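Local coordinates for protein hydrolase, haloacid dehalogenase-like family (Pseudomonas syringae pv. tomato, PDB 3S6J) that probably acts as a metal-dependent phosphatase of the haloacid dehalogenase superfamily, perhaps on sugar phosphates, this chain being its catalytic core with a helical cap, at residues 7-12 with 168-173; 184-189 with 204-209; 109-114 with 157-162; 136-141 with 150-155; 190-195 with 210-215. All coordinates share one frame; numbering follows the deposited sequence.

Contact 1. Residues 7-12 with 168-173; sequences TSFIFD and LVIGDA. With CA (calcium ion), chain M.
Ile-170 sends its CD1 methyl into the hollow between the rings of Phe-9 and Phe-11, on the face of the parallel sheet that all three share. Ile-170 CD1 is 3.6 Å from Phe-11 CE1, the two side chains lying side by side and pointing the same way, and it meets Phe-9 at the ring edge, near CD2. CD1 of Leu-168 adds a second bump, 3.7 Å from Phe-9 CE2, while CG2 of Thr-7 lies over one face of the Phe-9 ring, toward its rim. On the other face Ile-10 and Val-169 touch more lightly. Four backbone hydrogen bonds hold the strands in step. Where the strands end, the carboxylates of Asp-12 and Asp-172 lie nearly parallel, their planes 15° apart, and grip one calcium ion: Asp-12 OD2 at 2.5 Å and Asp-172 OD1 at 2.4 Å. The ion would offset the repulsion expected between these two oxygens; Thr-16 OG1 also hydrogen-bonds Asp-12 OD2, and Lys-147 pairs with OD1. Waters and the carbonyl of Asp-14 complete this site, which fits the DxDx(T/V) signature of haloacid dehalogenase enzymes. Strand 110-113 flanks 8-11 on its far edge; helix 96-105 packs on the phenylalanine face, and helix 151-160 on that of Ile-10 and Val-169.

Contact 2. Residues 184-189 with 204-209; sequences KATGVG and GALRVY
Leu-206 N donates to Gly-187 O at 2.8 Å, the first of three backbone hydrogen bonds between these parallel segments. Gly-189 then works in both directions, giving its N-H to Arg-207 O at 3.0 Å and accepting from Tyr-209 N at 2.8 Å. CA-H groups supplement these bonds: Val-208 CA comes within 3.1 Å of the Gly-189 carbonyl oxygen. At the other end a water bridges the segments, accepting from Gly-187 N and donating to O of Gly-204, the positive-phi residue of the Schellman motif that ends the preceding helix. Apolar contact is sparser. CG1 of Val-188, anti to its own backbone N (chi1 164°), meets the edge of the Tyr-209 ring at CD2, 3.7 Å away, and the methyls Thr-186 CG2 and Leu-206 CD2 touch at 3.8 Å. The Tyr-209 hydroxyl is bonded to Glu-221, and Ile-222 packs against both Val-188 and Tyr-209. Strand 186-190, helix 197-202 and strand 207-209 form a beta-alpha-beta unit, the contact pairing its two strands at the edge of the Rossmann-like sheet. Gly-187 and Gly-189 bring no side chain, so cohesion here rests largely on main-chain polar groups, with water taking over where the strand pairing gives out.

Contact 3. Residues 109-114 with 157-162; sequences KWCIAT and AKKIGA
Lys-159, on the last turn of helix 151-160, passes near Cys-111, its CD lying 4.3 Å from the thiol sulfur SG. Its NZ continues past the cysteine to the carbonyl oxygen of Ile-137 on the next strand, so a charged end is fastened by a hydrogen bond while the aliphatic part of the chain lies near the sulfur. Ile-160 follows and carries most of the contact. Its CG1 occupies the crowded position between backbone N and carbonyl carbon (chi1 55°), and its CG2 lies against strand 110-113, 3.7 Å from Cys-111 CB and equally close to the carbonyl oxygen of Trp-110. CD1 approaches the same cysteine CB at 4.1 Å, giving the isoleucine two methyl contacts with one small residue. This is helix-on-sheet packing in the Rossmann-like core of a haloacid dehalogenase fold: the end of helix 151-160 packs against one face of the strand, while the Trp-110 side chain departs to the opposite face, toward helix 96-105. The main-chain oxygen of Ile-160 has the methylenes of Lys-109 beside it, CD at 3.5 Å and CE at 3.6 Å; the lysine's CB also comes near the isoleucine's. At Gly-161 the helix closes in a Schellman motif, positive phi (78°) suiting a glycine, and Ala-162 N bonds back to Ala-157 O at 3.0 Å.

Contact 4. Residues 136-141 with 150-155; sequences NIVTRD and PDLFLA
A buried, largely apolar contact joins an outermost strand of the chain's parallel sheet, 137-138, to the first turns of helix 151-160, and Val-138 and Leu-152 are its main partners. The two methyls of Val-138 divide the work. CG1, anti to the backbone N (chi1 170°), faces the leucine, while CG2 turns to Ala-155, 4.0 Å from both its CB and its carbonyl carbon. CB of Ala-155 also lies 4.1 Å from Val-138 CG1, so the small side chain sits against both branches of the valine. Strand, connecting loop and helix follow one another in a Rossmann-like haloacid dehalogenase core, and later residues of the helix touch strand 110-113. The CD1 methyl of Leu-152 is modelled very near Val-138 CG1, 3.2 Å away; as both leucine torsions are unusual (chi1 -95°, chi2 -21°), the exact place of this methyl is doubtful. It also lies beside the carbonyl oxygen of Thr-139, where the chain leaves the strand. There Thr-139 N bonds to the side chain of Asp-142, and Val-143 from the same loop packs on Leu-152. On the sheet side, backbone hydrogen bonds tie Val-138 to Ile-112 and Thr-114.

Contact 5. Residues 190-195 with 210-215; sequences LLSGGY and EDPLDL. With CA (calcium ion), chain N.
The end of strand 186-190 and the loop after it meet the N-terminus of helix 212-217 here, beside a calcium ion shared between two subunits; Leu-190 makes most of the apolar contacts. Its branches part: CD2 meets the Pro-212 ring at CD, 4.1 Å away, and CD1 touches CD2 of Leu-215 at the same distance, each pair of side chains crossing at about a right angle. CG lies against the backbone of Asp-211, 4.0 Å from its CA. Further along, CB of Leu-191 approaches the Glu-210 carbonyl oxygen at 3.6 Å, and the methylene of Ser-192 is close to that oxygen too; the serine hydroxyl is bonded to the carbonyl of Gly-15. The helix start is organised by carboxylates. Asp-211 is the N-cap, its OD1 accepting from Asp-214 N at 3.0 Å, and Asp-214 OD2 uses its anti lone pair to take the Glu-210 N-H at 2.9 Å, in an almost straight bond. Gly-194, at positive phi (82°), turns its carbonyl oxygen to the calcium at 2.3 Å. Gly-194 of the second subunit binds the same ion, along with four waters. Arg-43 of the second subunit makes salt bridges to both Glu-210 and Asp-211, and Trp-42 of that subunit packs on Leu-191, Ser-192 and Glu-210. The chemistry is thus mixed: carbons of Leu-190, Pro-212 and Leu-215 meet within the chain, while Glu-210 OE1, Asp-211 OD2 and Gly-194 O serve the subunit interface, where an arginine and a metal would balance their negative charge.

Five contacts in and around one parallel sheet illustrate how it supports a metal site. Contact 1 forms its middle and holds the calcium of the presumed active site. Contacts 2 and 3 extend the sheet on either side: Val-169 N probably bonds to Thr-186 O (2.8 Å), and Phe-9 N to Lys-109 O (2.7 Å). Contact 4 adds the outermost strand beyond contact 3, with which it shares helix 151-160. Contact 5 continues the strand pair of contact 2 and reaches contact 1, where Gly-171 O probably accepts from Leu-190 N; the Asp-172 side chain is about 10 Å from the second calcium. Contacts 4 and 5, their centres 21 Å apart, occupy opposite sides of the chain's centre.

Contact 1. Residues 7-12 with 168-173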
# COMPACT_ATOMS: atom_id res chain seq x y z
N THR E 7 6.72 2.95 -31.16
CA THR E 7 5.90 2.45 -30.08
C THR E 7 4.68 3.35 -29.82
O THR E 7 4.78 4.58 -29.88
CB THR E 7 6.72 2.32 -28.78
OG1 THR E 7 7.66 1.25 -28.94
CG2 THR E 7 5.80 2.03 -27.59
N SER E 8 3.54 2.71 -29.57
CA SER E 8 2.33 3.40 -29.12
C SER E 8 2.07 3.05 -27.65
O SER E 8 2.42 1.95 -27.20
CB SER E 8 1.14 3.01 -30.00
OG SER E 8 1.33 3.44 -31.33
N PHE E 9 1.47 3.97 -26.91
CA PHE E 9 1.46 3.88 -25.45
C PHE E 9 0.06 3.80 -24.84
O PHE E 9 -0.79 4.66 -25.09
CB PHE E 9 2.21 5.06 -24.84
CG PHE E 9 3.69 5.03 -25.09
CD1 PHE E 9 4.21 5.35 -26.34
CD2 PHE E 9 4.57 4.69 -24.08
CE1 PHE E 9 5.59 5.33 -26.57
CE2 PHE E 9 5.94 4.66 -24.30
CZ PHE E 9 6.45 4.97 -25.55
N ILE E 10 -0.16 2.78 -24.03
CA ILE E 10 -1.40 2.67 -23.27
C ILE E 10 -1.13 2.85 -21.78
O ILE E 10 -0.49 2.01 -21.15
CB ILE E 10 -2.11 1.33 -23.51
CG1 ILE E 10 -2.31 1.11 -25.01
CG2 ILE E 10 -3.44 1.35 -22.81
CD1 ILE E 10 -2.80 -0.29 -25.39
N PHE E 11 -1.60 3.96 -21.23
CA PHE E 11 -1.32 4.31 -19.85
C PHE E 11 -2.51 3.98 -18.95
O PHE E 11 -3.66 4.30 -19.27
CB PHE E 11 -1.05 5.80 -19.72
CG PHE E 11 0.29 6.25 -20.24
CD1 PHE E 11 1.41 6.22 -19.43
CD2 PHE E 11 0.41 6.76 -21.52
CE1 PHE E 11 2.63 6.66 -19.91
CE2 PHE E 11 1.63 7.20 -22.00
CZ PHE E 11 2.74 7.14 -21.20
N ASP E 12 -2.24 3.32 -17.83
CA ASP E 12 -3.22 3.30 -16.75
C ASP E 12 -3.24 4.72 -16.14
O ASP E 12 -2.37 5.54 -16.44
CB ASP E 12 -2.83 2.25 -15.72
CG ASP E 12 -3.65 2.38 -14.45
OD1 ASP E 12 -4.86 2.11 -14.50
OD2 ASP E 12 -3.06 2.75 -13.42
N LEU E 168 2.90 -0.51 -25.88
CA LEU E 168 3.48 -0.66 -24.56
C LEU E 168 2.43 -0.29 -23.52
O LEU E 168 1.93 0.84 -23.49
CB LEU E 168 4.67 0.27 -24.41
CG LEU E 168 5.77 -0.06 -23.41
CD1 LEU E 168 6.49 1.23 -23.06
CD2 LEU E 168 5.22 -0.71 -22.16
N VAL E 169 2.08 -1.25 -22.68
CA VAL E 169 1.17 -0.98 -21.58
C VAL E 169 1.95 -0.48 -20.38
O VAL E 169 2.95 -1.10 -19.97
CB VAL E 169 0.32 -2.22 -21.21
CG1 VAL E 169 -0.46 -1.97 -19.93
CG2 VAL E 169 -0.63 -2.54 -22.35
N ILE E 170 1.52 0.64 -19.82
CA ILE E 170 2.14 1.18 -18.62
C ILE E 170 1.13 1.22 -17.48
O ILE E 170 0.07 1.82 -17.61
CB ILE E 170 2.75 2.57 -18.85
CG1 ILE E 170 3.75 2.50 -20.02
CG2 ILE E 170 3.41 3.07 -17.58
CD1 ILE E 170 4.64 3.67 -20.14
N GLY E 171 1.46 0.56 -16.37
CA GLY E 171 0.50 0.36 -15.29
C GLY E 171 1.18 0.21 -13.95
O GLY E 171 2.41 0.09 -13.88
N ASP E 172 0.40 0.26 -12.87
CA ASP E 172 0.99 0.19 -11.54
C ASP E 172 0.48 -1.04 -10.82
O ASP E 172 0.87 -1.27 -9.68
CB ASP E 172 0.61 1.41 -10.71
CG ASP E 172 -0.86 1.44 -10.38
OD1 ASP E 172 -1.65 1.37 -11.33
OD2 ASP E 172 -1.24 1.52 -9.20
N ALA E 173 -0.40 -1.80 -11.45
CA ALA E 173 -1.03 -2.92 -10.76
C ALA E 173 -0.83 -4.27 -11.47
O ALA E 173 -0.69 -4.35 -12.70
CB ALA E 173 -2.52 -2.62 -10.52
CA CA M . -4.04 1.67 -11.36
O HOH W 1 -4.52 -0.47 -12.38
O HOH W 2 -3.94 0.58 -8.92
O HOH W 3 -6.52 1.71 -10.79

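Contact 2. Residues 184-189 with 204-209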
# COMPACT_ATOMS: atom_id res chain seq x y z
N LYS E 184 -1.13 -10.12 -25.14
CA LYS E 184 0.22 -10.25 -25.66
C LYS E 184 0.92 -8.91 -25.93
O LYS E 184 1.71 -8.80 -26.86
CB LYS E 184 0.22 -11.12 -26.94
CG LYS E 184 -0.53 -12.48 -26.80
CD LYS E 184 -0.22 -13.17 -25.48
CE LYS E 184 -0.43 -14.68 -25.52
NZ LYS E 184 -1.58 -15.05 -26.34
N ALA E 185 0.60 -7.88 -25.14
CA ALA E 185 1.31 -6.61 -25.25
C ALA E 185 2.53 -6.63 -24.32
O ALA E 185 2.73 -7.56 -23.55
CB ALA E 185 0.38 -5.45 -24.90
N THR E 186 3.35 -5.60 -24.39
CA THR E 186 4.50 -5.54 -23.51
C THR E 186 4.14 -4.70 -22.32
O THR E 186 3.72 -3.56 -22.47
CB THR E 186 5.70 -4.93 -24.22
OG1 THR E 186 5.97 -5.68 -25.40
CG2 THR E 186 6.93 -4.92 -23.29
N GLY E 187 4.28 -5.27 -21.13
CA GLY E 187 3.87 -4.61 -19.91
C GLY E 187 5.05 -4.06 -19.14
O GLY E 187 6.09 -4.71 -19.01
N VAL E 188 4.87 -2.84 -18.65
CA VAL E 188 5.88 -2.15 -17.85
C VAL E 188 5.19 -1.63 -16.59
O VAL E 188 4.12 -1.01 -16.67
CB VAL E 188 6.50 -0.98 -18.64
CG1 VAL E 188 7.25 -0.04 -17.71
CG2 VAL E 188 7.42 -1.52 -19.72
N GLY E 189 5.79 -1.92 -15.43
CA GLY E 189 5.14 -1.62 -14.17
C GLY E 189 5.78 -0.46 -13.42
O GLY E 189 7.00 -0.27 -13.50
N GLY E 204 3.74 -10.21 -14.89
CA GLY E 204 4.22 -10.11 -16.25
C GLY E 204 4.98 -8.86 -16.67
O GLY E 204 5.30 -8.72 -17.83
N ALA E 205 5.29 -7.96 -15.74
CA ALA E 205 6.05 -6.77 -16.11
C ALA E 205 7.44 -7.13 -16.67
O ALA E 205 8.13 -7.98 -16.11
CB ALA E 205 6.17 -5.83 -14.93
N LEU E 206 7.79 -6.52 -17.81
CA LEU E 206 9.10 -6.75 -18.43
C LEU E 206 10.17 -5.87 -17.79
O LEU E 206 11.32 -6.30 -17.65
CB LEU E 206 9.05 -6.50 -19.94
CG LEU E 206 10.37 -6.72 -20.71
CD1 LEU E 206 10.86 -8.18 -20.62
CD2 LEU E 206 10.23 -6.32 -22.16
N ARG E 207 9.78 -4.65 -17.41
CA ARG E 207 10.62 -3.73 -16.65
C ARG E 207 9.74 -3.11 -15.59
O ARG E 207 8.52 -3.01 -15.75
CB ARG E 207 11.14 -2.59 -17.53
CG ARG E 207 12.12 -3.00 -18.63
CD ARG E 207 13.48 -3.28 -18.06
NE ARG E 207 13.54 -4.61 -17.48
CZ ARG E 207 14.61 -5.13 -16.90
NH1 ARG E 207 15.75 -4.43 -16.82
NH2 ARG E 207 14.55 -6.37 -16.41
N VAL E 208 10.35 -2.67 -14.50
CA VAL E 208 9.62 -1.94 -13.49
C VAL E 208 10.37 -0.65 -13.12
O VAL E 208 11.57 -0.67 -12.87
CB VAL E 208 9.42 -2.81 -12.24
CG1 VAL E 208 9.00 -1.93 -11.04
CG2 VAL E 208 8.42 -3.93 -12.52
N TYR E 209 9.65 0.48 -13.11
CA TYR E 209 10.23 1.76 -12.74
C TYR E 209 9.50 2.36 -11.55
O TYR E 209 8.36 1.97 -11.23
CB TYR E 209 10.17 2.71 -13.94
CG TYR E 209 10.89 2.12 -15.13
CD1 TYR E 209 12.29 2.03 -15.14
CD2 TYR E 209 10.19 1.64 -16.21
CE1 TYR E 209 12.96 1.48 -16.21
CE2 TYR E 209 10.86 1.08 -17.29
CZ TYR E 209 12.24 1.01 -17.27
OH TYR E 209 12.88 0.45 -18.34
O HOH W 4 5.02 -7.91 -20.68

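Contact 3. Residues 109-114 with 157-162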
# COMPACT_ATOMS: atom_id res chain seq x y z
N LYS E 109 2.00 8.03 -30.24
CA LYS E 109 0.58 7.97 -29.88
C LYS E 109 0.38 7.31 -28.52
O LYS E 109 1.02 6.30 -28.21
CB LYS E 109 -0.19 7.15 -30.92
CG LYS E 109 0.03 7.54 -32.36
CD LYS E 109 -0.27 6.33 -33.26
CE LYS E 109 -0.68 6.71 -34.67
NZ LYS E 109 0.46 7.19 -35.52
N TRP E 110 -0.53 7.87 -27.72
CA TRP E 110 -0.88 7.26 -26.43
C TRP E 110 -2.36 7.39 -26.12
O TRP E 110 -3.04 8.31 -26.55
CB TRP E 110 -0.06 7.86 -25.28
CG TRP E 110 -0.21 9.35 -25.14
CD1 TRP E 110 0.56 10.30 -25.75
CD2 TRP E 110 -1.18 10.06 -24.35
NE1 TRP E 110 0.14 11.55 -25.38
CE2 TRP E 110 -0.93 11.43 -24.53
CE3 TRP E 110 -2.23 9.66 -23.52
CZ2 TRP E 110 -1.69 12.42 -23.89
CZ3 TRP E 110 -2.99 10.65 -22.88
CH2 TRP E 110 -2.71 12.01 -23.07
N CYS E 111 -2.84 6.43 -25.34
CA CYS E 111 -4.21 6.41 -24.89
C CYS E 111 -4.25 6.07 -23.41
O CYS E 111 -3.40 5.32 -22.92
CB CYS E 111 -5.01 5.36 -25.68
SG CYS E 111 -6.79 5.41 -25.39
N ILE E 112 -5.22 6.62 -22.70
CA ILE E 112 -5.39 6.26 -21.30
C ILE E 112 -6.43 5.17 -21.22
O ILE E 112 -7.39 5.18 -21.98
CB ILE E 112 -5.74 7.49 -20.43
CG1 ILE E 112 -4.47 8.30 -20.19
CG2 ILE E 112 -6.40 7.06 -19.12
CD1 ILE E 112 -4.72 9.70 -19.68
N ALA E 113 -6.20 4.20 -20.34
CA ALA E 113 -7.10 3.05 -20.19
C ALA E 113 -7.26 2.71 -18.72
O ALA E 113 -6.32 2.23 -18.07
CB ALA E 113 -6.59 1.85 -20.97
N THR E 114 -8.47 2.95 -18.19
CA THR E 114 -8.76 2.83 -16.76
C THR E 114 -9.98 1.94 -16.49
O THR E 114 -10.95 1.96 -17.25
CB THR E 114 -8.95 4.24 -16.11
OG1 THR E 114 -9.31 4.09 -14.73
CG2 THR E 114 -10.06 5.03 -16.82
N ALA E 157 -5.88 0.38 -27.99
CA ALA E 157 -5.04 0.19 -29.17
C ALA E 157 -5.84 0.60 -30.39
O ALA E 157 -5.33 1.22 -31.32
CB ALA E 157 -4.57 -1.25 -29.29
N LYS E 158 -7.12 0.24 -30.38
CA LYS E 158 -8.02 0.56 -31.47
C LYS E 158 -8.26 2.06 -31.58
O LYS E 158 -8.27 2.61 -32.68
CB LYS E 158 -9.34 -0.17 -31.26
CG LYS E 158 -10.11 -0.43 -32.51
CD LYS E 158 -11.39 -1.16 -32.18
CE LYS E 158 -12.44 -0.22 -31.54
NZ LYS E 158 -11.92 0.54 -30.35
N LYS E 159 -8.42 2.74 -30.46
CA LYS E 159 -8.69 4.17 -30.52
C LYS E 159 -7.53 4.98 -31.10
O LYS E 159 -7.75 6.05 -31.67
CB LYS E 159 -9.09 4.72 -29.15
CG LYS E 159 -9.11 6.25 -29.11
CD LYS E 159 -9.95 6.76 -27.97
CE LYS E 159 -11.41 6.38 -28.16
NZ LYS E 159 -12.25 6.98 -27.09
N ILE E 160 -6.31 4.47 -30.96
CA ILE E 160 -5.15 5.22 -31.43
C ILE E 160 -4.59 4.68 -32.74
O ILE E 160 -3.60 5.21 -33.26
CB ILE E 160 -4.04 5.36 -30.34
CG1 ILE E 160 -3.61 3.99 -29.80
CG2 ILE E 160 -4.52 6.26 -29.21
CD1 ILE E 160 -2.57 4.09 -28.69
N GLY E 161 -5.22 3.64 -33.27
CA GLY E 161 -4.88 3.10 -34.57
C GLY E 161 -3.65 2.22 -34.57
O GLY E 161 -3.05 1.96 -35.61
N ALA E 162 -3.28 1.73 -33.39
CA ALA E 162 -2.10 0.88 -33.27
C ALA E 162 -2.49 -0.57 -33.03
O ALA E 162 -3.41 -0.86 -32.26
CB ALA E 162 -1.21 1.38 -32.16

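Contact 4. Residues 136-141 with 150-155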
# COMPACT_ATOMS: atom_id res chain seq x y z
N ASN E 136 -7.23 10.95 -25.78
CA ASN E 136 -7.51 9.55 -26.05
C ASN E 136 -7.63 8.77 -24.75
O ASN E 136 -6.64 8.56 -24.04
CB ASN E 136 -6.40 8.95 -26.91
CG ASN E 136 -6.50 9.35 -28.38
OD1 ASN E 136 -7.56 9.77 -28.86
ND2 ASN E 136 -5.41 9.20 -29.10
N ILE E 137 -8.85 8.36 -24.42
CA ILE E 137 -9.08 7.63 -23.18
C ILE E 137 -10.23 6.64 -23.32
O ILE E 137 -11.22 6.90 -24.00
CB ILE E 137 -9.37 8.59 -22.00
CG1 ILE E 137 -9.66 7.79 -20.73
CG2 ILE E 137 -10.54 9.51 -22.32
CD1 ILE E 137 -9.71 8.64 -19.48
N VAL E 138 -10.06 5.49 -22.68
CA VAL E 138 -11.11 4.48 -22.59
C VAL E 138 -11.41 4.24 -21.12
O VAL E 138 -10.50 4.17 -20.30
CB VAL E 138 -10.67 3.15 -23.24
CG1 VAL E 138 -11.66 2.07 -22.93
CG2 VAL E 138 -10.56 3.32 -24.74
N THR E 139 -12.69 4.14 -20.79
CA THR E 139 -13.11 3.87 -19.42
C THR E 139 -13.93 2.59 -19.33
O THR E 139 -14.28 1.99 -20.35
CB THR E 139 -13.90 5.06 -18.81
OG1 THR E 139 -15.20 5.15 -19.42
CG2 THR E 139 -13.17 6.34 -19.03
N ARG E 140 -14.23 2.18 -18.10
CA ARG E 140 -15.02 0.99 -17.83
C ARG E 140 -16.37 1.07 -18.53
O ARG E 140 -16.94 0.07 -18.94
CB ARG E 140 -15.21 0.85 -16.32
CG ARG E 140 -16.26 -0.14 -15.91
CD ARG E 140 -15.76 -1.57 -16.03
NE ARG E 140 -16.85 -2.51 -15.82
CZ ARG E 140 -17.62 -2.95 -16.79
NH1 ARG E 140 -17.42 -2.52 -18.03
NH2 ARG E 140 -18.61 -3.81 -16.54
N ASP E 141 -16.88 2.29 -18.65
CA ASP E 141 -18.14 2.52 -19.35
C ASP E 141 -18.01 2.27 -20.86
O ASP E 141 -19.00 2.29 -21.58
CB ASP E 141 -18.64 3.94 -19.09
CG ASP E 141 -18.80 4.24 -17.60
OD1 ASP E 141 -19.27 3.35 -16.85
OD2 ASP E 141 -18.45 5.37 -17.18
N PRO E 150 -8.57 -8.07 -21.09
CA PRO E 150 -7.83 -7.28 -22.07
C PRO E 150 -8.69 -6.23 -22.77
O PRO E 150 -8.17 -5.44 -23.57
CB PRO E 150 -7.39 -8.33 -23.11
CG PRO E 150 -7.60 -9.65 -22.45
CD PRO E 150 -8.71 -9.48 -21.49
N ASP E 151 -9.99 -6.24 -22.49
CA ASP E 151 -10.92 -5.35 -23.17
C ASP E 151 -10.44 -3.92 -23.30
O ASP E 151 -10.37 -3.39 -24.41
CB ASP E 151 -12.28 -5.35 -22.47
CG ASP E 151 -13.29 -6.19 -23.20
OD1 ASP E 151 -12.87 -7.02 -24.03
OD2 ASP E 151 -14.51 -6.01 -22.95
N LEU E 152 -10.13 -3.30 -22.16
CA LEU E 152 -9.73 -1.90 -22.13
C LEU E 152 -8.53 -1.60 -23.05
O LEU E 152 -8.50 -0.56 -23.72
CB LEU E 152 -9.41 -1.44 -20.70
CG LEU E 152 -10.44 -0.74 -19.79
CD1 LEU E 152 -11.58 -0.10 -20.55
CD2 LEU E 152 -10.96 -1.68 -18.75
N PHE E 153 -7.53 -2.47 -23.05
CA PHE E 153 -6.30 -2.19 -23.77
C PHE E 153 -6.52 -2.33 -25.26
O PHE E 153 -5.95 -1.59 -26.06
CB PHE E 153 -5.16 -3.10 -23.30
CG PHE E 153 -4.72 -2.84 -21.87
CD1 PHE E 153 -4.98 -1.62 -21.27
CD2 PHE E 153 -4.04 -3.80 -21.15
CE1 PHE E 153 -4.58 -1.38 -19.96
CE2 PHE E 153 -3.63 -3.56 -19.84
CZ PHE E 153 -3.91 -2.35 -19.25
N LEU E 154 -7.35 -3.31 -25.63
CA LEU E 154 -7.73 -3.56 -27.01
C LEU E 154 -8.50 -2.36 -27.56
O LEU E 154 -8.24 -1.92 -28.68
CB LEU E 154 -8.58 -4.83 -27.11
CG LEU E 154 -7.86 -6.12 -26.65
CD1 LEU E 154 -8.77 -7.32 -26.67
CD2 LEU E 154 -6.62 -6.36 -27.51
N ALA E 155 -9.44 -1.85 -26.78
CA ALA E 155 -10.21 -0.67 -27.18
C ALA E 155 -9.29 0.54 -27.32
O ALA E 155 -9.48 1.38 -28.18
CB ALA E 155 -11.34 -0.38 -26.19

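Contact 5. Residues 190-195 with 210-215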
# COMPACT_ATOMS: atom_id res chain seq x y z
N LEU E 190 4.94 0.30 -12.71
CA LEU E 190 5.38 1.43 -11.88
C LEU E 190 5.09 1.15 -10.41
O LEU E 190 4.03 0.60 -10.07
CB LEU E 190 4.65 2.71 -12.29
CG LEU E 190 5.21 3.60 -13.41
CD1 LEU E 190 5.76 2.80 -14.54
CD2 LEU E 190 4.19 4.65 -13.90
N LEU E 191 6.01 1.55 -9.54
CA LEU E 191 5.86 1.37 -8.11
C LEU E 191 4.92 2.39 -7.46
O LEU E 191 4.61 2.29 -6.26
CB LEU E 191 7.23 1.42 -7.42
CG LEU E 191 8.32 0.46 -7.93
CD1 LEU E 191 9.62 0.66 -7.14
CD2 LEU E 191 7.84 -1.00 -7.82
N SER E 192 4.45 3.36 -8.24
CA SER E 192 3.73 4.51 -7.69
C SER E 192 2.30 4.20 -7.20
O SER E 192 1.66 5.04 -6.55
CB SER E 192 3.75 5.69 -8.67
OG SER E 192 3.47 5.29 -10.00
N GLY E 193 1.82 3.00 -7.50
CA GLY E 193 0.53 2.53 -7.00
C GLY E 193 0.66 1.66 -5.76
O GLY E 193 -0.31 1.05 -5.30
N GLY E 194 1.86 1.58 -5.21
CA GLY E 194 2.10 0.76 -4.05
C GLY E 194 2.34 -0.75 -4.25
O GLY E 194 2.61 -1.41 -3.28
N TYR E 195 2.24 -1.30 -5.45
CA TYR E 195 2.63 -2.70 -5.68
C TYR E 195 4.17 -2.82 -5.76
O TYR E 195 4.83 -1.87 -6.18
CB TYR E 195 1.98 -3.28 -6.97
CG TYR E 195 0.44 -3.39 -6.99
CD1 TYR E 195 -0.35 -2.25 -7.09
CD2 TYR E 195 -0.20 -4.63 -6.93
CE1 TYR E 195 -1.76 -2.33 -7.12
CE2 TYR E 195 -1.62 -4.73 -6.95
CZ TYR E 195 -2.39 -3.57 -7.05
OH TYR E 195 -3.79 -3.63 -7.09
N GLU E 210 10.13 3.33 -10.89
CA GLU E 210 9.51 3.96 -9.74
C GLU E 210 8.21 4.66 -10.07
O GLU E 210 7.18 4.44 -9.43
CB GLU E 210 10.45 4.93 -9.08
CG GLU E 210 11.64 4.23 -8.47
CD GLU E 210 12.55 5.18 -7.74
OE1 GLU E 210 12.53 6.39 -8.06
OE2 GLU E 210 13.28 4.72 -6.84
N ASP E 211 8.28 5.52 -11.08
CA ASP E 211 7.22 6.45 -11.38
C ASP E 211 7.42 6.96 -12.83
O ASP E 211 8.33 6.50 -13.51
CB ASP E 211 7.16 7.56 -10.32
CG ASP E 211 8.50 8.29 -10.14
OD1 ASP E 211 9.31 8.30 -11.10
OD2 ASP E 211 8.77 8.85 -9.05
N PRO E 212 6.54 7.85 -13.31
CA PRO E 212 6.67 8.25 -14.72
C PRO E 212 8.02 8.89 -15.03
O PRO E 212 8.54 8.68 -16.12
CB PRO E 212 5.53 9.25 -14.92
CG PRO E 212 4.51 8.86 -13.86
CD PRO E 212 5.31 8.37 -12.69
N LEU E 213 8.59 9.62 -14.07
CA LEU E 213 9.88 10.27 -14.29
C LEU E 213 10.95 9.21 -14.47
O LEU E 213 11.80 9.32 -15.36
CB LEU E 213 10.25 11.21 -13.13
CG LEU E 213 11.56 12.01 -13.21
CD1 LEU E 213 11.55 13.00 -14.37
CD2 LEU E 213 11.83 12.78 -11.91
N ASP E 214 10.89 8.19 -13.62
CA ASP E 214 11.90 7.14 -13.69
C ASP E 214 11.78 6.45 -15.03
O ASP E 214 12.78 6.17 -15.70
CB ASP E 214 11.75 6.14 -12.55
CG ASP E 214 12.94 5.21 -12.44
OD1 ASP E 214 14.00 5.57 -13.01
OD2 ASP E 214 12.81 4.13 -11.81
N LEU E 215 10.54 6.19 -15.44
CA LEU E 215 10.28 5.56 -16.72
C LEU E 215 10.77 6.45 -17.87
O LEU E 215 11.41 5.98 -18.82
CB LEU E 215 8.79 5.27 -16.86
CG LEU E 215 8.23 4.94 -18.24
CD1 LEU E 215 8.96 3.78 -18.87
CD2 LEU E 215 6.77 4.61 -18.09
CA CA N . 2.94 -2.77 -1.46
O HOH W 5 5.18 -1.91 -0.64
O HOH W 6 3.50 -0.46 0.11
O HOH W 7 1.04 -4.28 -2.36
O HOH W 8 3.19 -5.42 -2.17